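Long-range contact in DspB (PDB 1YHT), which is a biofilm-releasing glycoside hydrolase of family 20, a beta-N-acetylhexosaminidase that probably cleaves the N-acetylglucosamine polymer of the biofilm matrix: residues Phe293-Gly305 and Lys347-Gly359. Residues are numbered along the deposited sequence; the frame is centred on the assembly and turned at random.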
ATOM      1  N   PHE A 293      -3.438  13.811 -19.473  1.00 15.56           N
ATOM      2  CA  PHE A 293      -2.173  13.612 -20.161  1.00 15.88           C
ATOM      3  C   PHE A 293      -1.457  12.393 -19.624  1.00 15.16           C
ATOM      4  O   PHE A 293      -0.909  11.606 -20.408  1.00 15.64           O
ATOM      5  CB  PHE A 293      -1.289  14.871 -20.062  1.00 16.86           C
ATOM      6  CG  PHE A 293       0.155  14.615 -20.445  1.00 16.89           C
ATOM      7  CD1 PHE A 293       0.559  14.669 -21.771  1.00 18.32           C
ATOM      8  CD2 PHE A 293       1.084  14.272 -19.483  1.00 17.03           C
ATOM      9  CE1 PHE A 293       1.898  14.422 -22.105  1.00 18.35           C
ATOM     10  CE2 PHE A 293       2.389  14.000 -19.820  1.00 18.87           C
ATOM     11  CZ  PHE A 293       2.788  14.063 -21.137  1.00 15.57           C
ATOM     12  N   ALA A 294      -1.483  12.209 -18.294  1.00 14.32           N
ATOM     13  CA  ALA A 294      -0.840  11.031 -17.673  1.00 13.28           C
ATOM     14  C   ALA A 294      -1.304   9.726 -18.293  1.00 12.73           C
ATOM     15  O   ALA A 294      -0.501   8.819 -18.524  1.00 12.50           O
ATOM     16  CB  ALA A 294      -1.059  11.007 -16.156  1.00 12.94           C
ATOM     17  N   ALA A 295      -2.600   9.631 -18.566  1.00 12.42           N
ATOM     18  CA  ALA A 295      -3.148   8.436 -19.173  1.00 12.06           C
ATOM     19  C   ALA A 295      -2.546   8.237 -20.579  1.00 11.91           C
ATOM     20  O   ALA A 295      -2.110   7.159 -20.927  1.00 10.14           O
ATOM     21  CB  ALA A 295      -4.650   8.521 -19.222  1.00 12.41           C
ATOM     22  N   LYS A 296      -2.512   9.301 -21.373  1.00 12.71           N
ATOM     23  CA  LYS A 296      -1.986   9.197 -22.732  1.00 13.25           C
ATOM     24  C   LYS A 296      -0.503   8.838 -22.709  1.00 12.46           C
ATOM     25  O   LYS A 296      -0.036   8.067 -23.532  1.00 12.70           O
ATOM     26  CB  LYS A 296      -2.225  10.506 -23.506  1.00 13.78           C
ATOM     27  CG  LYS A 296      -3.659  10.639 -23.953  1.00 17.57           C
ATOM     28  CD  LYS A 296      -3.984  12.037 -24.420  1.00 20.18           C
ATOM     29  CE  LYS A 296      -5.371  12.055 -25.116  1.00 23.61           C
ATOM     30  NZ  LYS A 296      -5.493  13.247 -26.017  1.00 26.93           N
ATOM     31  N   ASP A 297       0.196   9.376 -21.721  1.00 13.10           N
ATOM     32  CA  ASP A 297       1.642   9.154 -21.539  1.00 14.29           C
ATOM     33  C   ASP A 297       1.925   7.679 -21.228  1.00 14.81           C
ATOM     34  O   ASP A 297       2.805   7.076 -21.833  1.00 15.45           O
ATOM     35  CB  ASP A 297       2.190  10.114 -20.463  1.00 14.45           C
ATOM     36  CG  ASP A 297       3.729  10.084 -20.338  1.00 15.07           C
ATOM     37  OD1 ASP A 297       4.419  10.062 -21.365  1.00 12.03           O
ATOM     38  OD2 ASP A 297       4.223  10.113 -19.193  1.00 17.33           O
ATOM     39  N   VAL A 298       1.135   7.083 -20.345  1.00 14.62           N
ATOM     40  CA  VAL A 298       1.228   5.641 -20.082  1.00 15.27           C
ATOM     41  C   VAL A 298       0.913   4.825 -21.352  1.00 15.43           C
ATOM     42  O   VAL A 298       1.604   3.879 -21.696  1.00 15.73           O
ATOM     43  CB  VAL A 298       0.272   5.261 -18.915  1.00 15.08           C
ATOM     44  CG1 VAL A 298       0.022   3.733 -18.822  1.00 16.54           C
ATOM     45  CG2 VAL A 298       0.826   5.845 -17.622  1.00 15.32           C
ATOM     46  N   ILE A 299      -0.124   5.213 -22.067  1.00 15.79           N
ATOM     47  CA  ILE A 299      -0.492   4.484 -23.270  1.00 16.63           C
ATOM     48  C   ILE A 299       0.645   4.509 -24.309  1.00 16.88           C
ATOM     49  O   ILE A 299       0.983   3.474 -24.894  1.00 16.51           O
ATOM     50  CB  ILE A 299      -1.781   5.067 -23.873  1.00 17.18           C
ATOM     51  CG1 ILE A 299      -2.997   4.692 -22.991  1.00 15.81           C
ATOM     52  CG2 ILE A 299      -1.992   4.586 -25.327  1.00 18.98           C
ATOM     53  CD1 ILE A 299      -4.131   5.629 -23.127  1.00 18.20           C
ATOM     54  N   LYS A 300       1.221   5.687 -24.517  1.00 17.23           N
ATOM     55  CA  LYS A 300       2.266   5.888 -25.543  1.00 17.83           C
ATOM     56  C   LYS A 300       3.618   5.280 -25.156  1.00 17.13           C
ATOM     57  O   LYS A 300       4.270   4.631 -25.980  1.00 16.94           O
ATOM     58  CB  LYS A 300       2.427   7.386 -25.749  1.00 18.18           C
ATOM     59  CG  LYS A 300       3.406   7.835 -26.829  1.00 21.81           C
ATOM     60  CD  LYS A 300       2.711   8.208 -28.106  1.00 25.01           C
ATOM     61  CE  LYS A 300       3.495   9.298 -28.848  1.00 25.98           C
ATOM     62  NZ  LYS A 300       4.921   8.971 -28.961  1.00 27.77           N
ATOM     63  N   ASN A 301       3.978   5.454 -23.885  1.00 15.78           N
ATOM     64  CA  ASN A 301       5.359   5.303 -23.404  1.00 17.10           C
ATOM     65  C   ASN A 301       5.590   4.221 -22.342  1.00 17.30           C
ATOM     66  O   ASN A 301       6.729   3.822 -22.130  1.00 17.94           O
ATOM     67  CB  ASN A 301       5.890   6.651 -22.851  1.00 16.62           C
ATOM     68  CG  ASN A 301       5.799   7.785 -23.869  1.00 18.17           C
ATOM     69  OD1 ASN A 301       5.142   8.815 -23.635  1.00 23.37           O
ATOM     70  ND2 ASN A 301       6.432   7.608 -24.989  1.00 17.03           N
ATOM     71  N   TRP A 302       4.550   3.762 -21.644  1.00 16.48           N
ATOM     72  CA  TRP A 302       4.768   2.731 -20.637  1.00 16.72           C
ATOM     73  C   TRP A 302       4.450   1.337 -21.151  1.00 17.81           C
ATOM     74  O   TRP A 302       3.516   1.146 -21.946  1.00 20.46           O
ATOM     75  CB  TRP A 302       4.004   3.020 -19.336  1.00 15.68           C
ATOM     76  CG  TRP A 302       4.322   1.989 -18.289  1.00 13.87           C
ATOM     77  CD1 TRP A 302       5.499   1.822 -17.625  1.00 11.23           C
ATOM     78  CD2 TRP A 302       3.459   0.944 -17.850  1.00 12.11           C
ATOM     79  NE1 TRP A 302       5.410   0.745 -16.758  1.00 13.06           N
ATOM     80  CE2 TRP A 302       4.163   0.195 -16.877  1.00 14.19           C
ATOM     81  CE3 TRP A 302       2.133   0.604 -18.131  1.00 12.68           C
ATOM     82  CZ2 TRP A 302       3.593  -0.882 -16.219  1.00 12.08           C
ATOM     83  CZ3 TRP A 302       1.587  -0.496 -17.496  1.00 12.64           C
ATOM     84  CH2 TRP A 302       2.335  -1.243 -16.574  1.00 12.36           C
ATOM     85  N   ASP A 303       5.240   0.357 -20.730  1.00 16.90           N
ATOM     86  CA  ASP A 303       4.838  -1.043 -20.848  1.00 17.21           C
ATOM     87  C   ASP A 303       5.281  -1.800 -19.615  1.00 16.03           C
ATOM     88  O   ASP A 303       6.102  -1.306 -18.807  1.00 15.25           O
ATOM     89  CB  ASP A 303       5.353  -1.736 -22.135  1.00 18.01           C
ATOM     90  CG  ASP A 303       6.845  -1.908 -22.172  1.00 20.59           C
ATOM     91  OD1 ASP A 303       7.358  -2.845 -21.524  1.00 21.88           O
ATOM     92  OD2 ASP A 303       7.497  -1.134 -22.924  1.00 24.21           O
ATOM     93  N   LEU A 304       4.744  -3.001 -19.466  1.00 15.06           N
ATOM     94  CA  LEU A 304       4.897  -3.726 -18.197  1.00 14.90           C
ATOM     95  C   LEU A 304       6.381  -3.975 -17.821  1.00 15.12           C
ATOM     96  O   LEU A 304       6.707  -4.116 -16.636  1.00 15.71           O
ATOM     97  CB  LEU A 304       4.113  -5.035 -18.244  1.00 14.94           C
ATOM     98  CG  LEU A 304       4.116  -5.847 -16.960  1.00 14.76           C
ATOM     99  CD1 LEU A 304       3.474  -5.005 -15.782  1.00 12.09           C
ATOM    100  CD2 LEU A 304       3.430  -7.177 -17.160  1.00 14.02           C
ATOM    101  N   GLY A 305       7.264  -4.014 -18.813  1.00 14.26           N
ATOM    102  CA  GLY A 305       8.673  -4.304 -18.587  1.00 14.70           C
ATOM    103  C   GLY A 305       9.530  -3.121 -18.195  1.00 14.48           C
ATOM    104  O   GLY A 305      10.719  -3.268 -17.842  1.00 15.88           O
ATOM    105  N   LYS A 347      -9.739   8.021 -13.886  1.00 11.18           N
ATOM    106  CA  LYS A 347     -10.331   6.876 -14.567  1.00 11.85           C
ATOM    107  C   LYS A 347      -9.569   6.479 -15.831  1.00 11.58           C
ATOM    108  O   LYS A 347      -9.282   5.326 -16.042  1.00 10.43           O
ATOM    109  CB  LYS A 347     -11.799   7.191 -14.918  1.00 12.47           C
ATOM    110  CG  LYS A 347     -12.725   6.033 -15.147  1.00 14.81           C
ATOM    111  CD  LYS A 347     -14.194   6.549 -15.221  1.00 17.50           C
ATOM    112  CE  LYS A 347     -15.300   5.615 -14.568  1.00 22.80           C
ATOM    113  NZ  LYS A 347     -15.874   5.915 -13.120  1.00 17.40           N
ATOM    114  N   SER A 348      -9.305   7.445 -16.703  1.00 10.78           N
ATOM    115  CA  SER A 348      -8.586   7.157 -17.938  1.00 11.53           C
ATOM    116  C   SER A 348      -7.223   6.515 -17.649  1.00 11.11           C
ATOM    117  O   SER A 348      -6.806   5.600 -18.324  1.00 10.88           O
ATOM    118  CB  SER A 348      -8.405   8.449 -18.746  1.00 11.74           C
ATOM    119  OG  SER A 348      -9.690   8.893 -19.212  1.00 13.94           O
ATOM    120  N   LEU A 349      -6.547   7.002 -16.609  1.00 11.58           N
ATOM    121  CA  LEU A 349      -5.214   6.549 -16.297  1.00 11.40           C
ATOM    122  C   LEU A 349      -5.276   5.145 -15.730  1.00 11.17           C
ATOM    123  O   LEU A 349      -4.444   4.283 -16.040  1.00 11.80           O
ATOM    124  CB  LEU A 349      -4.571   7.550 -15.342  1.00 11.56           C
ATOM    125  CG  LEU A 349      -3.228   7.175 -14.713  1.00 10.65           C
ATOM    126  CD1 LEU A 349      -2.167   6.883 -15.748  1.00 12.69           C
ATOM    127  CD2 LEU A 349      -2.775   8.313 -13.775  1.00 10.23           C
ATOM    128  N   LEU A 350      -6.260   4.901 -14.874  1.00 10.38           N
ATOM    129  CA  LEU A 350      -6.410   3.561 -14.300  1.00 10.65           C
ATOM    130  C   LEU A 350      -6.740   2.527 -15.365  1.00  9.68           C
ATOM    131  O   LEU A 350      -6.191   1.437 -15.366  1.00 10.42           O
ATOM    132  CB  LEU A 350      -7.497   3.573 -13.191  1.00 10.69           C
ATOM    133  CG  LEU A 350      -7.801   2.213 -12.541  1.00  9.65           C
ATOM    134  CD1 LEU A 350      -6.548   1.514 -11.946  1.00 11.42           C
ATOM    135  CD2 LEU A 350      -8.923   2.329 -11.516  1.00 11.70           C
ATOM    136  N   GLU A 351      -7.654   2.873 -16.273  1.00 10.74           N
ATOM    137  CA  GLU A 351      -7.947   2.037 -17.441  1.00 11.53           C
ATOM    138  C   GLU A 351      -6.712   1.704 -18.265  1.00 10.31           C
ATOM    139  O   GLU A 351      -6.497   0.561 -18.637  1.00 11.43           O
ATOM    140  CB  GLU A 351      -9.014   2.690 -18.350  1.00 11.10           C
ATOM    141  CG  GLU A 351     -10.368   2.756 -17.699  1.00 16.67           C
ATOM    142  CD  GLU A 351     -11.383   3.558 -18.511  1.00 19.32           C
ATOM    143  OE1 GLU A 351     -11.004   4.143 -19.565  1.00 19.71           O
ATOM    144  OE2 GLU A 351     -12.548   3.551 -18.087  1.00 23.09           O
ATOM    145  N   ALA A 352      -5.923   2.721 -18.561  1.00 11.78           N
ATOM    146  CA  ALA A 352      -4.681   2.584 -19.356  1.00 11.56           C
ATOM    147  C   ALA A 352      -3.682   1.632 -18.689  1.00 10.90           C
ATOM    148  O   ALA A 352      -3.110   0.791 -19.328  1.00 10.90           O
ATOM    149  CB  ALA A 352      -4.016   3.933 -19.522  1.00 11.23           C
ATOM    150  N   VAL A 353      -3.459   1.802 -17.399  1.00 10.36           N
ATOM    151  CA  VAL A 353      -2.514   0.937 -16.681  1.00  9.14           C
ATOM    152  C   VAL A 353      -2.966  -0.548 -16.729  1.00  9.32           C
ATOM    153  O   VAL A 353      -2.157  -1.456 -17.019  1.00  8.69           O
ATOM    154  CB  VAL A 353      -2.338   1.400 -15.214  1.00  9.41           C
ATOM    155  CG1 VAL A 353      -1.468   0.380 -14.417  1.00 10.49           C
ATOM    156  CG2 VAL A 353      -1.718   2.790 -15.158  1.00  8.90           C
ATOM    157  N   ILE A 354      -4.249  -0.773 -16.517  1.00  8.99           N
ATOM    158  CA  ILE A 354      -4.838  -2.116 -16.532  1.00 10.83           C
ATOM    159  C   ILE A 354      -4.727  -2.717 -17.931  1.00 10.79           C
ATOM    160  O   ILE A 354      -4.313  -3.852 -18.075  1.00  9.79           O
ATOM    161  CB  ILE A 354      -6.325  -2.151 -16.027  1.00 10.71           C
ATOM    162  CG1 ILE A 354      -6.381  -1.867 -14.527  1.00 11.24           C
ATOM    163  CG2 ILE A 354      -6.969  -3.476 -16.319  1.00 11.38           C
ATOM    164  CD1 ILE A 354      -7.765  -1.578 -13.956  1.00  9.80           C
ATOM    165  N   HIS A 355      -5.142  -1.964 -18.935  1.00 11.65           N
ATOM    166  CA  HIS A 355      -5.082  -2.442 -20.303  1.00 12.97           C
ATOM    167  C   HIS A 355      -3.640  -2.664 -20.766  1.00 13.12           C
ATOM    168  O   HIS A 355      -3.373  -3.654 -21.397  1.00 14.58           O
ATOM    169  CB  HIS A 355      -5.787  -1.493 -21.268  1.00 13.40           C
ATOM    170  CG  HIS A 355      -7.277  -1.454 -21.122  1.00 16.95           C
ATOM    171  ND1 HIS A 355      -8.046  -2.588 -20.964  1.00 20.40           N
ATOM    172  CD2 HIS A 355      -8.150  -0.414 -21.160  1.00 21.99           C
ATOM    173  CE1 HIS A 355      -9.320  -2.250 -20.858  1.00 21.44           C
ATOM    174  NE2 HIS A 355      -9.416  -0.937 -20.966  1.00 18.70           N
ATOM    175  N   LYS A 356      -2.731  -1.747 -20.474  1.00 14.42           N
ATOM    176  CA  LYS A 356      -1.332  -1.916 -20.871  1.00 16.30           C
ATOM    177  C   LYS A 356      -0.683  -3.090 -20.186  1.00 16.93           C
ATOM    178  O   LYS A 356       0.205  -3.721 -20.766  1.00 16.24           O
ATOM    179  CB  LYS A 356      -0.507  -0.667 -20.599  1.00 17.01           C
ATOM    180  CG  LYS A 356      -0.841   0.525 -21.503  1.00 20.16           C
ATOM    181  CD  LYS A 356      -0.375   0.332 -22.986  1.00 23.03           C
ATOM    182  CE  LYS A 356       1.109   0.119 -23.081  1.00 25.02           C
ATOM    183  NZ  LYS A 356       1.745   1.058 -24.031  1.00 23.03           N
ATOM    184  N   THR A 357      -1.135  -3.398 -18.969  1.00 17.88           N
ATOM    185  CA  THR A 357      -0.583  -4.520 -18.219  1.00 19.68           C
ATOM    186  C   THR A 357      -1.100  -5.852 -18.799  1.00 22.14           C
ATOM    187  O   THR A 357      -0.334  -6.781 -19.055  1.00 21.26           O
ATOM    188  CB  THR A 357      -0.948  -4.440 -16.726  1.00 18.91           C
ATOM    189  OG1 THR A 357      -0.461  -3.209 -16.151  1.00 17.50           O
ATOM    190  CG2 THR A 357      -0.395  -5.623 -15.964  1.00 19.55           C
ATOM    191  N   ASN A 358      -2.409  -5.940 -18.962  1.00 24.34           N
ATOM    192  CA  ASN A 358      -3.016  -7.135 -19.540  1.00 26.74           C
ATOM    193  C   ASN A 358      -2.789  -7.271 -21.049  1.00 28.36           C
ATOM    194  O   ASN A 358      -2.876  -8.358 -21.575  1.00 29.90           O
ATOM    195  CB  ASN A 358      -4.516  -7.149 -19.256  1.00 26.30           C
ATOM    196  CG  ASN A 358      -4.837  -7.519 -17.828  1.00 27.95           C
ATOM    197  OD1 ASN A 358      -3.990  -8.036 -17.102  1.00 30.20           O
ATOM    198  ND2 ASN A 358      -6.083  -7.295 -17.425  1.00 29.58           N
ATOM    199  N   GLY A 359      -2.547  -6.171 -21.747  1.00 30.58           N
ATOM    200  CA  GLY A 359      -2.274  -6.195 -23.200  1.00 31.54           C
ATOM    201  C   GLY A 359      -3.511  -5.867 -24.019  1.00 32.47           C
ATOM    202  O   GLY A 359      -4.530  -6.578 -23.949  1.00 34.69           O
TER
HETATM  203  O   HOH W   1       4.291   1.673 -25.083  1.00 31.98           O
HETATM  204  O   HOH W   2       2.676  -4.081 -21.354  1.00 14.96           O
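V298 sets its branched side chain as a knob into the hole formed by L349, A352, V353 and K356, the centre of a nearly parallel pairing of helices 293-301 and 347-358, 14° apart. With chi1 at 165°, V298 CG1 lies anti to the backbone N and faces A352 CB and V353 CG2, while V298 CG2 turns to L349 CD1, 3.7 Å away. One turn earlier the backbones come closest: A295, with nothing beyond CB, rests that methyl on the peptide between S348 and L349, with A295 CB only 3.6 Å from L349 N, a fit that suits alanine's small size. A352 is the small residue of helix 347-358; the longer I299, at the exposed margin, lies against it through CG1 and CD1, with I299 CG1 3.7 Å from A352 CB. Past the helix end, W302 points the six-membered part of its ring back to K356 and T357; T357 OG1 lies in the ring plane at its edge, 3.4 Å from W302 CH2, and is held there by its bond to V353 O (2.6 Å). L304 CD1 meets T357 CG2.

At the polar edge K356 sets CB against the six-membered ring of W302, and its long chain then bends at chi2, chi3 and chi4 to carry the ammonium to the C-terminal end of helix 293-301. K356 NZ donates to I299 O at 2.7 Å from above the carbonyl plane, and a water links it to K300 O; carbonyls gathered at a helix end would probably favour its positive charge. A second water joins K356 O to L304 N.

The two helices belong to the outer layer of the TIM barrel: L349 and T357 pack inward on strand 324-329, W302 and V353 touch helix 274-277, and L350 and E351 reach helix 32-44.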